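Long-range contacts in ATP-dependent helicase FUN30 (Saccharomyces cerevisiae S288c, PDB 5GN1), which uses ATP hydrolysis to remodel nucleosomes, serving heterochromatin organization and the resection of DNA ends at double-strand breaks: residues Ala132-Glu136 with Phe167-Leu171; Ile245-Tyr249 with Ile268-Ala273. All coordinates share one frame. Numbering follows the deposited sequence.

Contact 1: Ala132-Glu136 with Phe167-Leu171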
loop_
_atom_site.group_PDB
_atom_site.type_symbol
_atom_site.label_atom_id
_atom_site.label_comp_id
_atom_site.label_asym_id
_atom_site.label_seq_id
_atom_site.Cartn_x
_atom_site.Cartn_y
_atom_site.Cartn_z
ATOM N N ALA A 132 -19.034 -19.848 -10.356
ATOM C CA ALA A 132 -19.858 -18.766 -10.795
ATOM C C ALA A 132 -19.423 -17.980 -12.013
ATOM O O ALA A 132 -20.222 -17.705 -12.852
ATOM C CB ALA A 132 -19.997 -17.818 -9.626
ATOM N N ILE A 133 -18.150 -17.622 -12.117
ATOM C CA ILE A 133 -17.677 -16.804 -13.231
ATOM C C ILE A 133 -17.725 -17.399 -14.631
ATOM O O ILE A 133 -17.630 -16.668 -15.596
ATOM C CB ILE A 133 -16.251 -16.280 -13.030
ATOM C CG1 ILE A 133 -16.005 -15.155 -13.984
ATOM C CG2 ILE A 133 -15.242 -17.385 -13.227
ATOM C CD1 ILE A 133 -14.855 -14.275 -13.607
ATOM N N LEU A 134 -17.856 -18.702 -14.742
ATOM C CA LEU A 134 -17.871 -19.318 -16.071
ATOM C C LEU A 134 -18.979 -18.799 -17.000
ATOM O O LEU A 134 -18.800 -18.621 -18.178
ATOM C CB LEU A 134 -18.057 -20.824 -15.939
ATOM C CG LEU A 134 -16.943 -21.509 -15.157
ATOM C CD1 LEU A 134 -17.331 -22.667 -14.273
ATOM C CD2 LEU A 134 -15.852 -21.952 -16.093
ATOM N N ASP A 135 -20.089 -18.426 -16.429
ATOM C CA ASP A 135 -21.225 -17.998 -17.174
ATOM C C ASP A 135 -20.925 -16.679 -17.865
ATOM O O ASP A 135 -21.706 -16.192 -18.641
ATOM C CB ASP A 135 -22.456 -18.038 -16.278
ATOM C CG ASP A 135 -22.744 -19.452 -15.780
ATOM O OD1 ASP A 135 -22.770 -20.366 -16.597
ATOM O OD2 ASP A 135 -22.960 -19.675 -14.580
ATOM N N GLU A 136 -19.750 -16.106 -17.634
ATOM C CA GLU A 136 -19.401 -14.844 -18.310
ATOM C C GLU A 136 -18.910 -15.174 -19.713
ATOM O O GLU A 136 -18.374 -16.238 -19.913
ATOM C CB GLU A 136 -18.380 -14.047 -17.528
ATOM C CG GLU A 136 -18.850 -13.624 -16.144
ATOM C CD GLU A 136 -19.492 -12.258 -16.076
ATOM O OE1 GLU A 136 -19.509 -11.519 -17.066
ATOM O OE2 GLU A 136 -19.985 -11.928 -14.988
ATOM N N PHE A 167 -16.878 -7.888 -13.527
ATOM C CA PHE A 167 -17.778 -8.907 -14.063
ATOM C C PHE A 167 -19.064 -8.940 -13.233
ATOM O O PHE A 167 -19.391 -9.962 -12.610
ATOM C CB PHE A 167 -17.103 -10.276 -14.066
ATOM C CG PHE A 167 -15.918 -10.390 -15.004
ATOM C CD1 PHE A 167 -14.754 -9.667 -14.783
ATOM C CD2 PHE A 167 -15.958 -11.262 -16.085
ATOM C CE1 PHE A 167 -13.665 -9.792 -15.640
ATOM C CE2 PHE A 167 -14.872 -11.392 -16.941
ATOM C CZ PHE A 167 -13.727 -10.654 -16.716
ATOM N N PRO A 168 -19.822 -7.834 -13.206
ATOM C CA PRO A 168 -20.950 -7.751 -12.254
ATOM C C PRO A 168 -21.979 -8.859 -12.419
ATOM O O PRO A 168 -22.367 -9.487 -11.423
ATOM C CB PRO A 168 -21.549 -6.364 -12.545
ATOM C CG PRO A 168 -20.464 -5.604 -13.205
ATOM C CD PRO A 168 -19.703 -6.606 -14.011
ATOM N N ASN A 169 -22.401 -9.141 -13.658
ATOM C CA ASN A 169 -23.530 -10.033 -13.899
ATOM C C ASN A 169 -23.349 -11.394 -13.249
ATOM O O ASN A 169 -24.342 -12.084 -12.997
ATOM C CB ASN A 169 -23.762 -10.196 -15.405
ATOM C CG ASN A 169 -23.580 -8.890 -16.177
ATOM O OD1 ASN A 169 -23.004 -8.876 -17.279
ATOM N ND2 ASN A 169 -24.065 -7.780 -15.596
ATOM N N THR A 170 -22.115 -11.789 -12.947
ATOM C CA THR A 170 -21.877 -13.068 -12.300
ATOM C C THR A 170 -21.337 -12.946 -10.883
ATOM O O THR A 170 -21.482 -13.890 -10.096
ATOM C CB THR A 170 -20.901 -13.906 -13.137
ATOM O OG1 THR A 170 -21.279 -13.825 -14.515
ATOM C CG2 THR A 170 -20.963 -15.341 -12.722
ATOM N N LEU A 171 -20.741 -11.814 -10.528
ATOM C CA LEU A 171 -20.032 -11.718 -9.268
ATOM C C LEU A 171 -20.433 -10.528 -8.410
ATOM O O LEU A 171 -19.938 -10.419 -7.285
ATOM C CB LEU A 171 -18.516 -11.673 -9.521
ATOM C CG LEU A 171 -17.970 -12.821 -10.372
ATOM C CD1 LEU A 171 -16.482 -12.628 -10.648
ATOM C CD2 LEU A 171 -18.222 -14.143 -9.684
#
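Two pieces of the helical region inserted between strand 49-56 and strand 205-209 of the RecA-like sheet meet here: the C-terminal part of helix 123-133 running into the type I turn Ile133-Glu136, and the short helix 168-171, with Phe167 at its N-cap position. Ala132 comes first, its CB directed at the partner and 4.1 Å from Leu171 CD2. Next, Ile133 supplies the hydrophobic centre. Its CD1 lies 3.8 Å from Leu171 CD1 and sits over one face of the Phe167 ring, 4.1 Å from Phe167 CD2, so one methyl touches both the N-cap residue and the last residue of the short helix. Ile133 is buried and also touches Ile148 of helix 145-153. Leu134 turns away from this interface and packs on Lys145 of that same helix. At Asp135 the chain is going round the turn, closed by a hydrogen bond from Glu136 N, a crowded atom, to Ile133 O, and it comes out with Glu136 aimed at helix 168-171. The Glu136 carboxylate lies beside the first turn of that helix, its CD at the edge of the Phe167 ring. There Thr170 OG1 donates a hydrogen bond to Glu136 OE2; the modelled 2.3 Å is very short and both atoms are crowded, so their exact positions are less certain. The same OE2 lies 3.1 Å from Phe167 O, an approach of two acceptors without a hydrogen bond.

Contact 2: Ile245-Tyr249 with Ile268-Ala273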
loop_
_atom_site.group_PDB
_atom_site.type_symbol
_atom_site.label_atom_id
_atom_site.label_comp_id
_atom_site.label_asym_id
_atom_site.label_seq_id
_atom_site.Cartn_x
_atom_site.Cartn_y
_atom_site.Cartn_z
ATOM N N ILE A 245 -1.897 17.059 -14.264
ATOM C CA ILE A 245 -1.270 18.145 -13.523
ATOM C C ILE A 245 -2.033 19.445 -13.713
ATOM O O ILE A 245 -2.373 20.121 -12.742
ATOM C CB ILE A 245 0.197 18.339 -13.942
ATOM C CG1 ILE A 245 0.987 17.076 -13.592
ATOM C CG2 ILE A 245 0.793 19.556 -13.251
ATOM C CD1 ILE A 245 2.424 17.104 -14.064
ATOM N N ASP A 246 -2.300 19.794 -14.965
ATOM C CA ASP A 246 -3.029 21.017 -15.246
ATOM C C ASP A 246 -4.355 20.978 -14.535
ATOM O O ASP A 246 -4.769 21.973 -13.941
ATOM C CB ASP A 246 -3.285 21.186 -16.731
ATOM C CG ASP A 246 -2.077 21.593 -17.468
ATOM O OD1 ASP A 246 -1.107 22.059 -16.833
ATOM O OD2 ASP A 246 -2.069 21.458 -18.709
ATOM N N LYS A 247 -5.041 19.840 -14.589
ATOM C CA LYS A 247 -6.312 19.832 -13.892
ATOM C C LYS A 247 -6.158 20.160 -12.409
ATOM O O LYS A 247 -7.000 20.837 -11.819
ATOM C CB LYS A 247 -6.935 18.479 -14.070
ATOM C CG LYS A 247 -8.408 18.428 -14.326
ATOM C CD LYS A 247 -8.703 17.082 -14.949
ATOM C CE LYS A 247 -10.180 16.725 -14.945
ATOM N NZ LYS A 247 -10.356 15.335 -15.451
ATOM N N PHE A 248 -5.074 19.678 -11.815
ATOM C CA PHE A 248 -4.811 19.897 -10.398
ATOM C C PHE A 248 -4.627 21.382 -10.106
ATOM O O PHE A 248 -5.115 21.891 -9.097
ATOM C CB PHE A 248 -3.572 19.115 -9.956
ATOM C CG PHE A 248 -3.451 18.962 -8.467
ATOM C CD1 PHE A 248 -4.521 18.506 -7.715
ATOM C CD2 PHE A 248 -2.268 19.274 -7.819
ATOM C CE1 PHE A 248 -4.413 18.363 -6.345
ATOM C CE2 PHE A 248 -2.154 19.134 -6.448
ATOM C CZ PHE A 248 -3.228 18.677 -5.710
ATOM N N TYR A 249 -3.921 22.070 -10.997
ATOM C CA TYR A 249 -3.674 23.500 -10.839
ATOM C C TYR A 249 -4.929 24.324 -11.079
ATOM O O TYR A 249 -5.132 25.348 -10.422
ATOM C CB TYR A 249 -2.578 23.959 -11.804
ATOM C CG TYR A 249 -1.178 23.772 -11.289
ATOM C CD1 TYR A 249 -0.565 24.757 -10.527
ATOM C CD2 TYR A 249 -0.465 22.607 -11.566
ATOM C CE1 TYR A 249 0.732 24.590 -10.054
ATOM C CE2 TYR A 249 0.816 22.421 -11.094
ATOM C CZ TYR A 249 1.420 23.414 -10.346
ATOM O OH TYR A 249 2.718 23.226 -9.899
ATOM N N ILE A 268 8.219 16.381 -11.965
ATOM C CA ILE A 268 6.964 17.114 -12.091
ATOM C C ILE A 268 6.906 18.165 -10.994
ATOM O O ILE A 268 7.524 18.031 -9.930
ATOM C CB ILE A 268 5.731 16.183 -12.044
ATOM C CG1 ILE A 268 5.671 15.424 -10.718
ATOM C CG2 ILE A 268 5.746 15.214 -13.219
ATOM C CD1 ILE A 268 4.590 14.359 -10.676
ATOM N N ASN A 269 6.138 19.220 -11.256
ATOM C CA ASN A 269 6.063 20.402 -10.404
ATOM C C ASN A 269 4.636 20.544 -9.883
ATOM O O ASN A 269 3.719 20.823 -10.657
ATOM C CB ASN A 269 6.489 21.643 -11.192
ATOM C CG ASN A 269 6.626 22.870 -10.319
ATOM O OD1 ASN A 269 5.759 23.157 -9.500
ATOM N ND2 ASN A 269 7.728 23.593 -10.477
ATOM N N LEU A 270 4.451 20.384 -8.572
ATOM C CA LEU A 270 3.121 20.394 -7.963
ATOM C C LEU A 270 3.040 21.415 -6.835
ATOM O O LEU A 270 2.493 21.137 -5.765
ATOM C CB LEU A 270 2.740 18.990 -7.454
ATOM C CG LEU A 270 2.636 17.944 -8.569
ATOM C CD1 LEU A 270 2.526 16.512 -8.049
ATOM C CD2 LEU A 270 1.469 18.289 -9.455
ATOM N N VAL A 271 3.522 22.646 -7.073
ATOM C CA VAL A 271 3.585 23.634 -5.994
ATOM C C VAL A 271 2.215 24.178 -5.612
ATOM O O VAL A 271 2.103 24.949 -4.656
ATOM C CB VAL A 271 4.532 24.811 -6.309
ATOM C CG1 VAL A 271 5.975 24.315 -6.448
ATOM C CG2 VAL A 271 4.084 25.578 -7.538
ATOM N N CYS A 272 1.159 23.786 -6.327
ATOM C CA CYS A 272 -0.160 24.223 -5.881
ATOM C C CYS A 272 -0.635 23.476 -4.638
ATOM O O CYS A 272 -1.679 23.835 -4.082
ATOM C CB CYS A 272 -1.188 24.084 -7.007
ATOM S SG CYS A 272 -1.267 22.447 -7.736
ATOM N N ALA A 273 0.085 22.445 -4.199
ATOM C CA ALA A 273 -0.143 21.814 -2.905
ATOM C C ALA A 273 0.981 22.213 -1.954
ATOM O O ALA A 273 2.129 22.337 -2.379
ATOM C CB ALA A 273 -0.178 20.286 -3.045
#
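The hydroxyl of Tyr249 ties helix 241-250 to the loop between strands 256-260 and 275-278. Tyr249 OH donates to Asn269 O at 2.7 Å and accepts from Val271 N at 3.0 Å, so a single side chain reads the backbone on both sides of Leu270. Val271 N also makes a weak 3.3 Å bond to Asn269 OD1 within the loop. Just beyond, the type I turn Leu270-Ala273 brings Cys272 beneath the tyrosine: its SG stands over the ring face, 3.6 Å from the centroid of the Tyr249 ring. The same sulfur meets the Phe248 ring obliquely, 3.3 Å from Phe248 CD2. Deeper in, Phe248 CE2 reaches Ala273 CB at 4.1 Å, and Leu270 CD2 fits between Phe248 and Ile245, 4.1 Å from Ile245 CG2. One helical turn back from Tyr249, Ile245 CD1 meets Ile268 CG2 at 3.9 Å. Below them lies the parallel sheet, where Phe248 meets Phe257 edge-to-face and Leu270 touches Leu206, Phe257 and Leu259. Outside the two segments, Ile268 O accepts a hydrogen bond from Arg294 and Ala273 O one from Gln300. Ile268-Leu270 close helicase motif V, the loop after strand 256-260 in the C-terminal RecA-like lobe of SNF2 enzymes, and helix 241-250 packs on it.

In the fold
Contact 1 and contact 2 lie at far-apart places in the chain, with centres about 40 Å apart and nearest atoms about 23 Å apart, and share no helix or strand. Both are partly buried, but contact 2 rests on the central parallel sheet and has no exposed residue among those that touch, whereas contact 1 lies further from the chain centre, in the helical part, and three of its touching residues are exposed. Their polar chemistry also differs: a carboxylate and a threonine hydroxyl pair side chain to side chain in contact 1, while a phenol bonds to loop backbone in contact 2. Aromatic-sulfur packing marks the second; small aliphatic contacts, with one methyl over the Phe167 ring, mark the first.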